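Local structure of Ufm1-specific protease (Caenorhabditis elegans, 5EJJ) at residues Q367-T373 against G504-N508. The protein cleaves, as a thiol protease, the peptide bond after the C-terminal glycine of the ubiquitin-like modifier ufm-1, releasing it from its target proteins. Residues are numbered along the deposited sequence; the frame is centred on the assembly and turned at random.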
loop_
_atom_site.group_PDB
_atom_site.type_symbol
_atom_site.label_atom_id
_atom_site.label_comp_id
_atom_site.label_asym_id
_atom_site.label_seq_id
_atom_site.Cartn_x
_atom_site.Cartn_y
_atom_site.Cartn_z
ATOM N N GLN A 367 -20.792 -10.504 8.162
ATOM C CA GLN A 367 -22.198 -10.887 8.123
ATOM C C GLN A 367 -22.817 -11.002 6.717
ATOM O O GLN A 367 -24.019 -10.759 6.562
ATOM C CB GLN A 367 -23.014 -9.825 8.896
ATOM C CG GLN A 367 -22.411 -8.360 8.949
ATOM C CD GLN A 367 -22.073 -7.728 7.574
ATOM O OE1 GLN A 367 -20.896 -7.590 7.222
ATOM N NE2 GLN A 367 -23.105 -7.334 6.813
ATOM N N PRO A 368 -22.020 -11.392 5.699
ATOM C CA PRO A 368 -22.374 -11.076 4.302
ATOM C C PRO A 368 -23.791 -11.592 4.020
ATOM O O PRO A 368 -24.040 -12.791 3.961
ATOM C CB PRO A 368 -21.263 -11.742 3.485
ATOM C CG PRO A 368 -20.114 -11.852 4.441
ATOM C CD PRO A 368 -20.756 -12.168 5.746
ATOM N N VAL A 369 -24.706 -10.646 3.848
ATOM C CA VAL A 369 -26.104 -10.907 3.515
ATOM C C VAL A 369 -26.201 -11.200 2.018
ATOM O O VAL A 369 -27.061 -11.958 1.568
ATOM C CB VAL A 369 -26.985 -9.678 3.870
ATOM C CG1 VAL A 369 -28.187 -9.551 2.936
ATOM C CG2 VAL A 369 -27.410 -9.732 5.335
ATOM N N GLY A 370 -25.306 -10.603 1.249
ATOM C CA GLY A 370 -25.281 -10.819 -0.180
ATOM C C GLY A 370 -23.972 -10.334 -0.751
ATOM O O GLY A 370 -22.905 -10.657 -0.221
ATOM N N GLU A 371 -24.070 -9.534 -1.812
ATOM C CA GLU A 371 -22.917 -9.031 -2.571
ATOM C C GLU A 371 -22.350 -7.712 -2.023
ATOM O O GLU A 371 -23.039 -6.689 -1.996
ATOM C CB GLU A 371 -23.306 -8.855 -4.051
ATOM C CG GLU A 371 -22.224 -8.252 -4.937
ATOM C CD GLU A 371 -21.142 -9.254 -5.314
ATOM O OE1 GLU A 371 -20.368 -8.960 -6.252
ATOM O OE2 GLU A 371 -21.062 -10.332 -4.681
ATOM N N ILE A 372 -21.088 -7.730 -1.608
ATOM C CA ILE A 372 -20.465 -6.536 -1.050
ATOM C C ILE A 372 -19.588 -5.764 -2.038
ATOM O O ILE A 372 -18.650 -6.307 -2.627
ATOM C CB ILE A 372 -19.634 -6.863 0.198
ATOM C CG1 ILE A 372 -20.549 -7.254 1.352
ATOM C CG2 ILE A 372 -18.768 -5.681 0.591
ATOM C CD1 ILE A 372 -19.811 -7.374 2.670
ATOM N N THR A 373 -19.917 -4.491 -2.225
ATOM C CA THR A 373 -19.023 -3.567 -2.903
ATOM C C THR A 373 -18.595 -2.516 -1.887
ATOM O O THR A 373 -19.408 -1.937 -1.170
ATOM C CB THR A 373 -19.652 -2.936 -4.163
ATOM O OG1 THR A 373 -20.157 -3.971 -5.017
ATOM C CG2 THR A 373 -18.616 -2.147 -4.934
ATOM N N GLY A 504 -19.555 1.430 2.042
ATOM C CA GLY A 504 -19.917 0.297 1.218
ATOM C C GLY A 504 -21.344 -0.167 1.391
ATOM O O GLY A 504 -22.068 0.286 2.280
ATOM N N VAL A 505 -21.745 -1.086 0.524
ATOM C CA VAL A 505 -23.082 -1.647 0.555
ATOM C C VAL A 505 -23.052 -3.193 0.699
ATOM O O VAL A 505 -22.018 -3.826 0.478
ATOM C CB VAL A 505 -23.874 -1.178 -0.681
ATOM C CG1 VAL A 505 -24.186 0.292 -0.554
ATOM C CG2 VAL A 505 -23.080 -1.409 -1.941
ATOM N N ASP A 506 -24.173 -3.783 1.115
ATOM C CA ASP A 506 -24.319 -5.237 1.242
ATOM C C ASP A 506 -25.607 -5.629 0.512
ATOM O O ASP A 506 -26.658 -5.779 1.130
ATOM C CB ASP A 506 -24.405 -5.637 2.724
ATOM C CG ASP A 506 -24.023 -7.100 2.980
ATOM O OD1 ASP A 506 -23.726 -7.452 4.157
ATOM O OD2 ASP A 506 -24.017 -7.884 2.003
ATOM N N PHE A 507 -25.514 -5.785 -0.807
ATOM C CA PHE A 507 -26.689 -5.885 -1.674
ATOM C C PHE A 507 -26.944 -7.288 -2.246
ATOM O O PHE A 507 -26.101 -7.855 -2.943
ATOM C CB PHE A 507 -26.568 -4.864 -2.807
ATOM C CG PHE A 507 -27.670 -4.943 -3.817
ATOM C CD1 PHE A 507 -28.988 -5.115 -3.417
ATOM C CD2 PHE A 507 -27.395 -4.815 -5.170
ATOM C CE1 PHE A 507 -30.005 -5.180 -4.347
ATOM C CE2 PHE A 507 -28.410 -4.873 -6.109
ATOM C CZ PHE A 507 -29.714 -5.057 -5.699
ATOM N N ASN A 508 -28.138 -7.813 -1.965
ATOM C CA ASN A 508 -28.581 -9.145 -2.400
ATOM C C ASN A 508 -29.676 -9.033 -3.481
ATOM O O ASN A 508 -30.855 -8.926 -3.153
ATOM C CB ASN A 508 -29.110 -9.897 -1.166
ATOM C CG ASN A 508 -29.469 -11.350 -1.446
ATOM O OD1 ASN A 508 -30.022 -11.689 -2.492
ATOM N ND2 ASN A 508 -29.172 -12.216 -0.482
#
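With CG of Asp506 anti to the backbone N (chi1 -158°), its carboxylate reaches the loop before Glu371, while the bend of Gln367 at chi2 brings the amide NE2 to the same group. Gly370 N donates to Asp506 OD2 at 3.1 Å, on the syn side but 34° out of the carboxylate plane. The other bonds to the carboxylate are weak: Gln367 NE2 lies 2.7 Å from Asp506 OD1 in a bent bond, the amide and carboxylate planes 81° apart, and Val369 N is 3.4 Å from Asp506 OD1. Asn508 ND2 donates to Val369 O at 3.0 Å, a second side-chain grip on the loop that leads into strand 371-374. After Gly370 the two strands pair antiparallel: Glu371 N to Phe507 O and Phe507 N to Glu371 O are both 2.9 Å, the mark of a hydrogen-bonded pair. This joins strand 371-374 to strand 499-507 within the antiparallel sheet of the peptidase domain, where Trp540 and Lys515 also touch Asp506. Replacing Asp506 by an alanine removes the carboxylate, which would probably leave Gly370 N without this acceptor and the Gln367 amide freer to turn. With one sound bond from Gly370 N and weaker ones from Gln367 NE2 and Val369 N, the N-H groups gathered round this buried carboxylate probably help to stabilise its negative charge.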